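Signal recognition particle receptor FtsY (Sulfolobus acidocaldarius, PDB 5L3S) is the receptor of the signal recognition particle, an SRP54-type P-loop protein held here in complex with the SRP 54 kDa protein. Local coordinates at residues V109-T115 and D190-H196; A119-M124 and G276-L282; R217-S223 and D243-K249. Residues are numbered along the deposited sequence.

Interaction 1: residues V109-T115 and D190-H196; sequences VNGVGKT and DTAGRMH. With MG (magnesium ion), chain S; GNP (phosphoaminophosphonic acid-guanylate ester), chain R; GNP (phosphoaminophosphonic acid-guanylate ester), chain I.
Val109-Val112 forms a type II turn, Gly111 with positive phi; Gly113 is the N-cap of the helix from Lys114. The extended chain 190-195 runs past this loop, CA to CA 3.9 Å at Asn110-Gly193 and 6.2 Å at Thr115-Asp190. Lys114 (m, t, m, m) curls back, NZ donating to Val109 O (3.0 Å) and to O3G (2.7 Å) and O2B (2.6 Å) of the chain R GNP, its CE 3.3 Å from Thr191 O. Gly113 N donates to O2B (2.9 Å) and Thr115 N to O1B (3.0 Å) of that GNP, as in a P-loop (Walker A), which faces the SRP54-type DTAGR segment. Thr115 (m) OG1 lies 2.1 Å from MG and donates a hydrogen bond to OD2 of Asp190 (t) at 2.5 Å; OD1 of Asp190 accepts one from a magnesium-bound water (2.6 Å). Asn110 (m) turns ND2 to O3' of the chain I GNP (3.2 Å). Val109 CA makes a CA-H...O contact with Arg194 O (3.2 Å). Asp190 therefore reaches the magnesium through Thr115 and water, in its second shell.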
# COMPACT_ATOMS: atom_id res chain seq x y z
N VAL B 109 1.36 -6.52 6.73
CA VAL B 109 2.58 -5.72 6.70
C VAL B 109 2.35 -4.31 7.24
O VAL B 109 1.22 -3.88 7.47
CB VAL B 109 3.21 -5.66 5.26
CG1 VAL B 109 3.41 -7.06 4.72
CG2 VAL B 109 2.36 -4.85 4.32
N ASN B 110 3.44 -3.59 7.46
CA ASN B 110 3.37 -2.27 8.07
C ASN B 110 2.52 -1.26 7.32
O ASN B 110 2.66 -1.10 6.10
CB ASN B 110 4.79 -1.70 8.20
CG ASN B 110 5.69 -2.63 8.91
OD1 ASN B 110 6.22 -3.58 8.32
ND2 ASN B 110 5.86 -2.41 10.22
N GLY B 111 1.66 -0.58 8.06
CA GLY B 111 0.92 0.56 7.54
C GLY B 111 -0.34 0.24 6.73
O GLY B 111 -1.04 1.17 6.30
N VAL B 112 -0.65 -1.04 6.52
CA VAL B 112 -1.82 -1.41 5.68
C VAL B 112 -3.19 -1.03 6.25
O VAL B 112 -4.15 -0.85 5.49
CB VAL B 112 -1.86 -2.93 5.32
CG1 VAL B 112 -0.73 -3.29 4.38
CG2 VAL B 112 -1.88 -3.83 6.60
N GLY B 113 -3.29 -0.94 7.57
CA GLY B 113 -4.52 -0.49 8.17
C GLY B 113 -5.12 -1.36 9.26
O GLY B 113 -6.31 -1.24 9.53
N LYS B 114 -4.31 -2.21 9.90
CA LYS B 114 -4.79 -3.13 10.92
C LYS B 114 -5.53 -2.46 12.09
O LYS B 114 -6.66 -2.85 12.43
CB LYS B 114 -3.61 -3.96 11.47
CG LYS B 114 -2.76 -4.63 10.38
CD LYS B 114 -1.54 -5.35 10.96
CE LYS B 114 -0.42 -4.35 11.36
NZ LYS B 114 0.02 -3.52 10.19
N THR B 115 -4.87 -1.49 12.72
CA THR B 115 -5.36 -0.81 13.92
C THR B 115 -6.67 -0.08 13.66
O THR B 115 -7.64 -0.21 14.42
CB THR B 115 -4.26 0.14 14.47
OG1 THR B 115 -3.12 -0.64 14.87
CG2 THR B 115 -4.78 0.96 15.63
N ASP B 190 -4.89 -6.78 18.12
CA ASP B 190 -4.07 -5.96 17.20
C ASP B 190 -2.65 -6.49 17.27
O ASP B 190 -2.20 -6.90 18.34
CB ASP B 190 -4.12 -4.48 17.62
CG ASP B 190 -3.71 -3.52 16.48
OD1 ASP B 190 -3.46 -3.99 15.35
OD2 ASP B 190 -3.66 -2.29 16.73
N THR B 191 -1.93 -6.46 16.15
CA THR B 191 -0.54 -6.89 16.15
C THR B 191 0.30 -5.86 15.40
O THR B 191 -0.22 -5.12 14.56
CB THR B 191 -0.33 -8.30 15.50
OG1 THR B 191 -0.61 -8.23 14.09
CG2 THR B 191 -1.20 -9.35 16.15
N ALA B 192 1.59 -5.81 15.72
CA ALA B 192 2.48 -4.90 14.98
C ALA B 192 2.60 -5.27 13.50
O ALA B 192 2.47 -6.44 13.12
CB ALA B 192 3.85 -4.85 15.63
N GLY B 193 2.86 -4.27 12.67
CA GLY B 193 3.19 -4.52 11.28
C GLY B 193 4.43 -5.38 11.22
O GLY B 193 5.32 -5.27 12.06
N ARG B 194 4.51 -6.24 10.22
CA ARG B 194 5.68 -7.09 10.04
C ARG B 194 5.74 -7.50 8.59
O ARG B 194 4.71 -7.73 7.96
CB ARG B 194 5.62 -8.32 10.97
CG ARG B 194 4.60 -9.41 10.58
CD ARG B 194 4.26 -10.32 11.78
NE ARG B 194 3.58 -9.52 12.78
CZ ARG B 194 3.94 -9.42 14.05
NH1 ARG B 194 4.96 -10.12 14.54
NH2 ARG B 194 3.26 -8.62 14.85
N MET B 195 6.95 -7.58 8.04
CA MET B 195 7.11 -8.13 6.69
C MET B 195 6.93 -9.64 6.70
O MET B 195 7.36 -10.33 7.62
CB MET B 195 8.49 -7.79 6.11
CG MET B 195 8.68 -6.32 5.76
SD MET B 195 7.51 -5.75 4.50
CE MET B 195 7.50 -7.16 3.42
N HIS B 196 6.29 -10.14 5.65
CA HIS B 196 6.06 -11.57 5.50
C HIS B 196 7.37 -12.36 5.38
O HIS B 196 7.38 -13.56 5.61
CB HIS B 196 5.15 -11.82 4.29
CG HIS B 196 5.55 -11.06 3.06
ND1 HIS B 196 5.55 -9.68 3.00
CD2 HIS B 196 5.95 -11.50 1.84
CE1 HIS B 196 5.93 -9.30 1.79
NE2 HIS B 196 6.19 -10.38 1.07
MG MG S . -1.20 -0.68 13.93
PG GNP R . 1.08 -0.33 11.71
O1G GNP R . 0.50 -0.79 13.02
O2G GNP R . 2.19 0.69 11.89
O3G GNP R . 1.67 -1.44 10.86
N3B GNP R . -0.08 0.38 10.86
PB GNP R . -1.55 -0.30 10.70
O1B GNP R . -2.07 -0.66 12.02
O2B GNP R . -1.45 -1.44 9.77
O3A GNP R . -2.41 0.78 10.08
PA GNP R . -3.15 1.95 10.74
O1A GNP R . -4.46 1.49 11.32
O2A GNP R . -2.25 2.71 11.65
O5' GNP R . -3.59 2.86 9.54
C5' GNP R . -2.63 3.58 8.70
C4' GNP R . -3.32 4.77 8.07
O4' GNP R . -4.27 4.32 7.03
C3' GNP R . -4.14 5.60 9.04
O3' GNP R . -4.06 6.96 8.64
C2' GNP R . -5.57 5.08 8.82
O2' GNP R . -6.53 6.06 9.15
C1' GNP R . -5.52 4.91 7.30
N9 GNP R . -6.55 4.01 6.79
C8 GNP R . -6.87 2.75 7.22
N7 GNP R . -7.85 2.19 6.54
C5 GNP R . -8.18 3.16 5.60
C6 GNP R . -9.17 3.15 4.59
O6 GNP R . -9.96 2.22 4.35
N1 GNP R . -9.20 4.34 3.85
C2 GNP R . -8.34 5.40 4.08
N2 GNP R . -8.47 6.48 3.30
N3 GNP R . -7.41 5.42 5.03
C4 GNP R . -7.40 4.28 5.75
PG GNP I . -0.28 8.00 8.58
O1G GNP I . -1.50 7.28 9.18
O2G GNP I . 0.07 9.25 9.34
O3G GNP I . -0.62 8.22 7.12
N3B GNP I . 0.94 6.94 8.61
PB GNP I . 2.48 7.33 8.20
O1B GNP I . 2.86 8.40 9.11
O2B GNP I . 2.54 7.58 6.74
O3A GNP I . 3.33 6.06 8.42
PA GNP I . 3.92 5.55 9.78
O1A GNP I . 2.90 5.48 10.84
O2A GNP I . 5.15 6.32 10.09
O5' GNP I . 4.46 4.11 9.45
C5' GNP I . 3.60 3.07 8.96
C4' GNP I . 4.26 1.74 9.30
O4' GNP I . 5.39 1.50 8.42
C3' GNP I . 4.86 1.67 10.71
O3' GNP I . 4.68 0.37 11.21
C2' GNP I . 6.36 1.93 10.49
O2' GNP I . 7.13 1.31 11.50
C1' GNP I . 6.56 1.21 9.16
N9 GNP I . 7.67 1.62 8.29
C8 GNP I . 8.01 2.87 7.82
N7 GNP I . 9.04 2.84 6.99
C5 GNP I . 9.38 1.48 6.89
C6 GNP I . 10.39 0.79 6.17
O6 GNP I . 11.27 1.25 5.41
N1 GNP I . 10.34 -0.59 6.39
C2 GNP I . 9.43 -1.23 7.20
N2 GNP I . 9.51 -2.56 7.33
N3 GNP I . 8.50 -0.58 7.87
C4 GNP I . 8.53 0.74 7.68
O HOH W 1 -1.54 -2.72 14.15
O HOH W 2 -1.34 1.38 13.92
O HOH W 3 -0.29 -0.52 15.81

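Interaction 2: residues A119-M124 and G276-L282; sequences AKVVNM and GQNYDDL. With GNP (phosphoaminophosphonic acid-guanylate ester), chain R.
One turn and a half of helix, 119-124, lies against the irregular segment 276-282, nearest at Lys120-Tyr279 (CA to CA 4.4 Å). Hydrogen bonds centre on Lys120, whose chain, m at chi1 and t from chi2 to chi4, stretches NZ to Gly276 O (2.7 Å) and Asp281 O (3.0 Å), with a weak bond to O6 of GNP (3.2 Å). A type I turn from Asn278 to Asp281, with Asp281 centring an inverse gamma turn, curves the segment around this amine. In this P-loop NTPase fold the segment joins strand 270-274 to strand 282-284, so the helix that follows the P-loop and this loop meet beside the guanine. Gln277 NE2 donates to GNP O2' (2.7 Å). One water bridges Lys120 O (2.7 Å) and Tyr279 O (2.8 Å). The apolar contacts are Ala119 CB to Tyr279 CE1 (3.6 Å) and Leu282 CD2 to Met124 CE (4.1 Å) and to Val121 CG2 (4.3 Å). Tyr279 OH is hydrogen-bonded to His151 ND1 on helix 144-155.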
# COMPACT_ATOMS: atom_id res chain seq x y z
N ALA B 119 -10.87 -0.92 14.86
CA ALA B 119 -11.86 0.04 15.33
C ALA B 119 -13.18 -0.03 14.55
O ALA B 119 -14.27 0.06 15.13
CB ALA B 119 -11.28 1.45 15.28
N LYS B 120 -13.10 -0.18 13.23
CA LYS B 120 -14.30 -0.32 12.42
C LYS B 120 -15.04 -1.61 12.75
O LYS B 120 -16.27 -1.65 12.76
CB LYS B 120 -13.94 -0.34 10.92
CG LYS B 120 -13.22 0.91 10.42
CD LYS B 120 -12.88 0.76 8.94
CE LYS B 120 -12.07 1.94 8.42
NZ LYS B 120 -11.87 1.83 6.93
N VAL B 121 -14.27 -2.68 12.99
CA VAL B 121 -14.86 -3.97 13.33
C VAL B 121 -15.57 -3.88 14.68
O VAL B 121 -16.68 -4.37 14.84
CB VAL B 121 -13.82 -5.11 13.29
CG1 VAL B 121 -14.43 -6.42 13.82
CG2 VAL B 121 -13.32 -5.33 11.85
N VAL B 122 -14.93 -3.24 15.65
CA VAL B 122 -15.62 -2.96 16.91
C VAL B 122 -16.94 -2.22 16.68
O VAL B 122 -17.98 -2.59 17.25
CB VAL B 122 -14.76 -2.09 17.86
CG1 VAL B 122 -15.59 -1.64 19.08
CG2 VAL B 122 -13.53 -2.86 18.30
N ASN B 123 -16.90 -1.17 15.86
CA ASN B 123 -18.12 -0.43 15.56
C ASN B 123 -19.21 -1.31 14.94
O ASN B 123 -20.38 -1.21 15.31
CB ASN B 123 -17.84 0.75 14.64
CG ASN B 123 -19.06 1.61 14.43
OD1 ASN B 123 -19.52 2.29 15.34
ND2 ASN B 123 -19.61 1.57 13.22
N MET B 124 -18.82 -2.20 14.04
CA MET B 124 -19.79 -3.06 13.39
C MET B 124 -20.36 -4.04 14.42
O MET B 124 -21.56 -4.27 14.46
CB MET B 124 -19.16 -3.81 12.21
CG MET B 124 -20.10 -4.82 11.53
SD MET B 124 -19.23 -5.72 10.25
CE MET B 124 -17.82 -6.35 11.15
N GLY B 276 -12.52 4.34 4.01
CA GLY B 276 -12.28 5.66 4.58
C GLY B 276 -11.69 5.52 5.97
O GLY B 276 -11.31 4.42 6.39
N GLN B 277 -11.65 6.62 6.71
CA GLN B 277 -10.98 6.61 8.02
C GLN B 277 -11.94 6.65 9.22
O GLN B 277 -11.50 6.60 10.36
CB GLN B 277 -9.94 7.73 8.11
CG GLN B 277 -8.93 7.71 6.95
CD GLN B 277 -7.83 8.75 7.11
OE1 GLN B 277 -7.93 9.86 6.59
NE2 GLN B 277 -6.77 8.39 7.83
N ASN B 278 -13.23 6.78 8.95
CA ASN B 278 -14.24 6.80 10.02
C ASN B 278 -14.73 5.40 10.34
O ASN B 278 -14.57 4.49 9.53
CB ASN B 278 -15.45 7.66 9.62
CG ASN B 278 -15.10 9.13 9.46
OD1 ASN B 278 -14.27 9.66 10.19
ND2 ASN B 278 -15.74 9.79 8.50
N TYR B 279 -15.35 5.23 11.51
CA TYR B 279 -15.65 3.89 11.99
C TYR B 279 -16.65 3.17 11.09
O TYR B 279 -16.58 1.96 10.94
CB TYR B 279 -16.17 3.94 13.43
CG TYR B 279 -15.15 4.48 14.41
CD1 TYR B 279 -13.79 4.24 14.23
CD2 TYR B 279 -15.55 5.24 15.50
CE1 TYR B 279 -12.85 4.74 15.13
CE2 TYR B 279 -14.62 5.75 16.39
CZ TYR B 279 -13.28 5.49 16.21
OH TYR B 279 -12.37 6.00 17.11
N ASP B 280 -17.57 3.93 10.51
CA ASP B 280 -18.61 3.37 9.62
C ASP B 280 -18.05 2.96 8.25
O ASP B 280 -18.73 2.30 7.46
CB ASP B 280 -19.72 4.40 9.43
CG ASP B 280 -21.04 3.78 8.98
OD1 ASP B 280 -21.35 2.65 9.43
OD2 ASP B 280 -21.77 4.42 8.19
N ASP B 281 -16.80 3.34 7.96
CA ASP B 281 -16.25 3.14 6.60
C ASP B 281 -15.79 1.71 6.29
O ASP B 281 -14.64 1.47 5.95
CB ASP B 281 -15.15 4.16 6.30
CG ASP B 281 -15.67 5.59 6.33
OD1 ASP B 281 -16.90 5.77 6.20
OD2 ASP B 281 -14.88 6.53 6.49
N LEU B 282 -16.72 0.78 6.41
CA LEU B 282 -16.42 -0.63 6.22
C LEU B 282 -17.64 -1.23 5.53
O LEU B 282 -18.76 -1.06 6.00
CB LEU B 282 -16.21 -1.30 7.59
CG LEU B 282 -15.68 -2.74 7.60
CD1 LEU B 282 -14.22 -2.80 7.23
CD2 LEU B 282 -15.92 -3.42 8.95
PG GNP R . 1.08 -0.33 11.71
O1G GNP R . 0.50 -0.79 13.02
O2G GNP R . 2.19 0.69 11.89
O3G GNP R . 1.67 -1.44 10.86
N3B GNP R . -0.08 0.38 10.86
PB GNP R . -1.55 -0.30 10.70
O1B GNP R . -2.07 -0.66 12.02
O2B GNP R . -1.45 -1.44 9.77
O3A GNP R . -2.41 0.78 10.08
PA GNP R . -3.15 1.95 10.74
O1A GNP R . -4.46 1.49 11.32
O2A GNP R . -2.25 2.71 11.65
O5' GNP R . -3.59 2.86 9.54
C5' GNP R . -2.63 3.58 8.70
C4' GNP R . -3.32 4.77 8.07
O4' GNP R . -4.27 4.32 7.03
C3' GNP R . -4.14 5.60 9.04
O3' GNP R . -4.06 6.96 8.64
C2' GNP R . -5.57 5.08 8.82
O2' GNP R . -6.53 6.06 9.15
C1' GNP R . -5.52 4.91 7.30
N9 GNP R . -6.55 4.01 6.79
C8 GNP R . -6.87 2.75 7.22
N7 GNP R . -7.85 2.19 6.54
C5 GNP R . -8.18 3.16 5.60
C6 GNP R . -9.17 3.15 4.59
O6 GNP R . -9.96 2.22 4.35
N1 GNP R . -9.20 4.34 3.85
C2 GNP R . -8.34 5.40 4.08
N2 GNP R . -8.47 6.48 3.30
N3 GNP R . -7.41 5.42 5.03
C4 GNP R . -7.40 4.28 5.75
O HOH W 4 -17.89 -0.47 11.01

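Interaction 3: residues R217-S223 and D243-K249; sequences RILILDS and DAVILTK. With GNP (phosphoaminophosphonic acid-guanylate ester), chain R.
At the C-terminal ends of two neighbouring parallel strands, Lys249 NZ forms a salt bridge with Asp222 OD2 (2.9 Å), and Ser223 OG (2.7 Å) and N (3.0 Å) both donate to Thr248 O. The strands belong to one beta-alpha-beta unit of the P-loop NTPase sheet, with helix 228-239 between them. Lys249, at positive phi, turns its N to O6 of GNP (2.9 Å), and its NZ is shared with Gly111 O of the P-loop. At the other end Arg217 N donates to Asp243 OD2 (2.7 Å) and Asp243 N to Arg217 O (2.9 Å). Between these ends runs parallel pairing, Ile218 with Ala244 through Asp222 with Thr248: Leu219 N to Ala244 O (3.0 Å), Ile246 N to Leu219 O (3.1 Å), Leu221 N to Ile246 O (3.1 Å) and Thr248 N to Leu221 O (3.0 Å). The strand axes approach to 4.7 Å, crossing at -31°. Leu219, Leu221, Val245 and Leu247 share one face, where helices 228-239 and 258-266 pack; Leu221 (m, t) puts CD1 3.9 Å from Val245 CG1. Ile218, Ile220, Asp222, Ala244, Ile246 and Thr248 point to the other. There Ile220 (m, m) folds CD1 to 3.7 Å from Ile246 CB.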
# COMPACT_ATOMS: atom_id res chain seq x y z
N ARG B 217 -8.73 -15.72 11.80
CA ARG B 217 -7.51 -14.97 11.53
C ARG B 217 -7.71 -14.12 10.27
O ARG B 217 -8.11 -14.65 9.24
CB ARG B 217 -6.33 -15.91 11.30
CG ARG B 217 -6.02 -16.90 12.39
CD ARG B 217 -4.91 -17.82 11.92
NE ARG B 217 -4.59 -18.85 12.91
CZ ARG B 217 -3.58 -19.70 12.80
NH1 ARG B 217 -2.78 -19.67 11.74
NH2 ARG B 217 -3.37 -20.60 13.75
N ILE B 218 -7.42 -12.83 10.35
CA ILE B 218 -7.66 -11.92 9.24
C ILE B 218 -6.37 -11.24 8.80
O ILE B 218 -5.74 -10.54 9.58
CB ILE B 218 -8.69 -10.84 9.59
CG1 ILE B 218 -10.02 -11.48 10.01
CG2 ILE B 218 -8.91 -9.91 8.39
CD1 ILE B 218 -11.09 -10.48 10.40
N LEU B 219 -6.01 -11.46 7.54
CA LEU B 219 -4.90 -10.74 6.93
C LEU B 219 -5.43 -9.43 6.40
O LEU B 219 -6.47 -9.39 5.73
CB LEU B 219 -4.30 -11.57 5.79
CG LEU B 219 -3.27 -10.83 4.92
CD1 LEU B 219 -2.04 -10.46 5.72
CD2 LEU B 219 -2.92 -11.68 3.66
N ILE B 220 -4.72 -8.34 6.70
CA ILE B 220 -5.06 -7.04 6.12
C ILE B 220 -4.16 -6.74 4.91
O ILE B 220 -2.94 -6.83 5.01
CB ILE B 220 -4.93 -5.91 7.16
CG1 ILE B 220 -5.76 -6.24 8.42
CG2 ILE B 220 -5.39 -4.60 6.55
CD1 ILE B 220 -7.22 -6.53 8.11
N LEU B 221 -4.78 -6.43 3.77
CA LEU B 221 -4.05 -6.02 2.57
C LEU B 221 -4.51 -4.62 2.15
O LEU B 221 -5.68 -4.27 2.27
CB LEU B 221 -4.28 -7.03 1.41
CG LEU B 221 -3.77 -8.47 1.64
CD1 LEU B 221 -4.23 -9.44 0.55
CD2 LEU B 221 -2.23 -8.50 1.76
N ASP B 222 -3.55 -3.83 1.65
CA ASP B 222 -3.80 -2.48 1.15
C ASP B 222 -4.24 -2.56 -0.32
O ASP B 222 -3.50 -3.08 -1.16
CB ASP B 222 -2.47 -1.69 1.23
CG ASP B 222 -2.64 -0.19 1.00
OD1 ASP B 222 -3.54 0.22 0.23
OD2 ASP B 222 -1.85 0.58 1.60
N SER B 223 -5.42 -2.04 -0.64
CA SER B 223 -5.90 -2.13 -2.02
C SER B 223 -5.12 -1.27 -3.02
O SER B 223 -5.27 -1.46 -4.23
CB SER B 223 -7.39 -1.81 -2.12
OG SER B 223 -7.63 -0.44 -1.88
N ASP B 243 -7.79 -17.00 7.58
CA ASP B 243 -9.11 -17.45 7.14
C ASP B 243 -9.72 -16.53 6.08
O ASP B 243 -10.45 -16.99 5.20
CB ASP B 243 -10.06 -17.53 8.33
CG ASP B 243 -9.56 -18.48 9.40
OD1 ASP B 243 -9.47 -19.69 9.11
OD2 ASP B 243 -9.26 -18.02 10.52
N ALA B 244 -9.44 -15.24 6.19
CA ALA B 244 -10.02 -14.25 5.29
C ALA B 244 -9.18 -12.97 5.22
O ALA B 244 -8.24 -12.78 5.99
CB ALA B 244 -11.44 -13.91 5.68
N VAL B 245 -9.55 -12.08 4.29
CA VAL B 245 -8.80 -10.85 4.09
C VAL B 245 -9.76 -9.68 4.23
O VAL B 245 -10.93 -9.77 3.82
CB VAL B 245 -8.18 -10.86 2.67
CG1 VAL B 245 -7.71 -9.47 2.26
CG2 VAL B 245 -7.05 -11.87 2.59
N ILE B 246 -9.27 -8.58 4.79
CA ILE B 246 -9.94 -7.30 4.65
C ILE B 246 -9.03 -6.38 3.81
O ILE B 246 -7.84 -6.26 4.08
CB ILE B 246 -10.26 -6.67 6.03
CG1 ILE B 246 -11.37 -7.49 6.73
CG2 ILE B 246 -10.68 -5.20 5.88
CD1 ILE B 246 -11.67 -7.05 8.19
N LEU B 247 -9.60 -5.78 2.76
CA LEU B 247 -8.87 -4.86 1.88
C LEU B 247 -9.17 -3.43 2.30
O LEU B 247 -10.34 -3.06 2.41
CB LEU B 247 -9.36 -5.03 0.43
CG LEU B 247 -9.18 -6.39 -0.24
CD1 LEU B 247 -9.56 -6.28 -1.72
CD2 LEU B 247 -7.73 -6.82 -0.09
N THR B 248 -8.13 -2.62 2.49
CA THR B 248 -8.31 -1.25 2.95
C THR B 248 -8.08 -0.20 1.86
O THR B 248 -7.52 -0.50 0.80
CB THR B 248 -7.31 -0.92 4.08
OG1 THR B 248 -5.99 -1.05 3.56
CG2 THR B 248 -7.50 -1.88 5.28
N LYS B 249 -8.50 1.04 2.13
CA LYS B 249 -8.17 2.19 1.32
C LYS B 249 -8.74 2.10 -0.09
O LYS B 249 -8.19 2.65 -1.02
CB LYS B 249 -6.64 2.41 1.27
CG LYS B 249 -6.00 2.53 2.65
CD LYS B 249 -4.45 2.63 2.56
CE LYS B 249 -3.82 2.32 3.94
NZ LYS B 249 -2.32 2.23 3.88
PG GNP R . 1.08 -0.33 11.71
O1G GNP R . 0.50 -0.79 13.02
O2G GNP R . 2.19 0.69 11.89
O3G GNP R . 1.67 -1.44 10.86
N3B GNP R . -0.08 0.38 10.86
PB GNP R . -1.55 -0.30 10.70
O1B GNP R . -2.07 -0.66 12.02
O2B GNP R . -1.45 -1.44 9.77
O3A GNP R . -2.41 0.78 10.08
PA GNP R . -3.15 1.95 10.74
O1A GNP R . -4.46 1.49 11.32
O2A GNP R . -2.25 2.71 11.65
O5' GNP R . -3.59 2.86 9.54
C5' GNP R . -2.63 3.58 8.70
C4' GNP R . -3.32 4.77 8.07
O4' GNP R . -4.27 4.32 7.03
C3' GNP R . -4.14 5.60 9.04
O3' GNP R . -4.06 6.96 8.64
C2' GNP R . -5.57 5.08 8.82
O2' GNP R . -6.53 6.06 9.15
C1' GNP R . -5.52 4.91 7.30
N9 GNP R . -6.55 4.01 6.79
C8 GNP R . -6.87 2.75 7.22
N7 GNP R . -7.85 2.19 6.54
C5 GNP R . -8.18 3.16 5.60
C6 GNP R . -9.17 3.15 4.59
O6 GNP R . -9.96 2.22 4.35
N1 GNP R . -9.20 4.34 3.85
C2 GNP R . -8.34 5.40 4.08
N2 GNP R . -8.47 6.48 3.30
N3 GNP R . -7.41 5.42 5.03
C4 GNP R . -7.40 4.28 5.75

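In the fold
All three contacts lie in the nucleotide-binding domain and touch the same chain R GNP: interaction 1 at its phosphates and magnesium, interaction 2 at guanine and ribose, interaction 3 at guanine O6. Interactions 1 and 2 share helix 114-127, with centres about 17 Å apart, and their segments alternate along the chain. Interaction 3 opens after interaction 1 has closed and falls wholly between the two segments of interaction 2, with centres about 10 Å and 14 Å from theirs. Val112 O to Thr248 OG1 and Gly111 O to Lys249 NZ, probable hydrogen bonds, couple interactions 1 and 3 directly. Parts of the sequence far apart are thus brought around one nucleotide at the interface with the SRP 54 kDa protein.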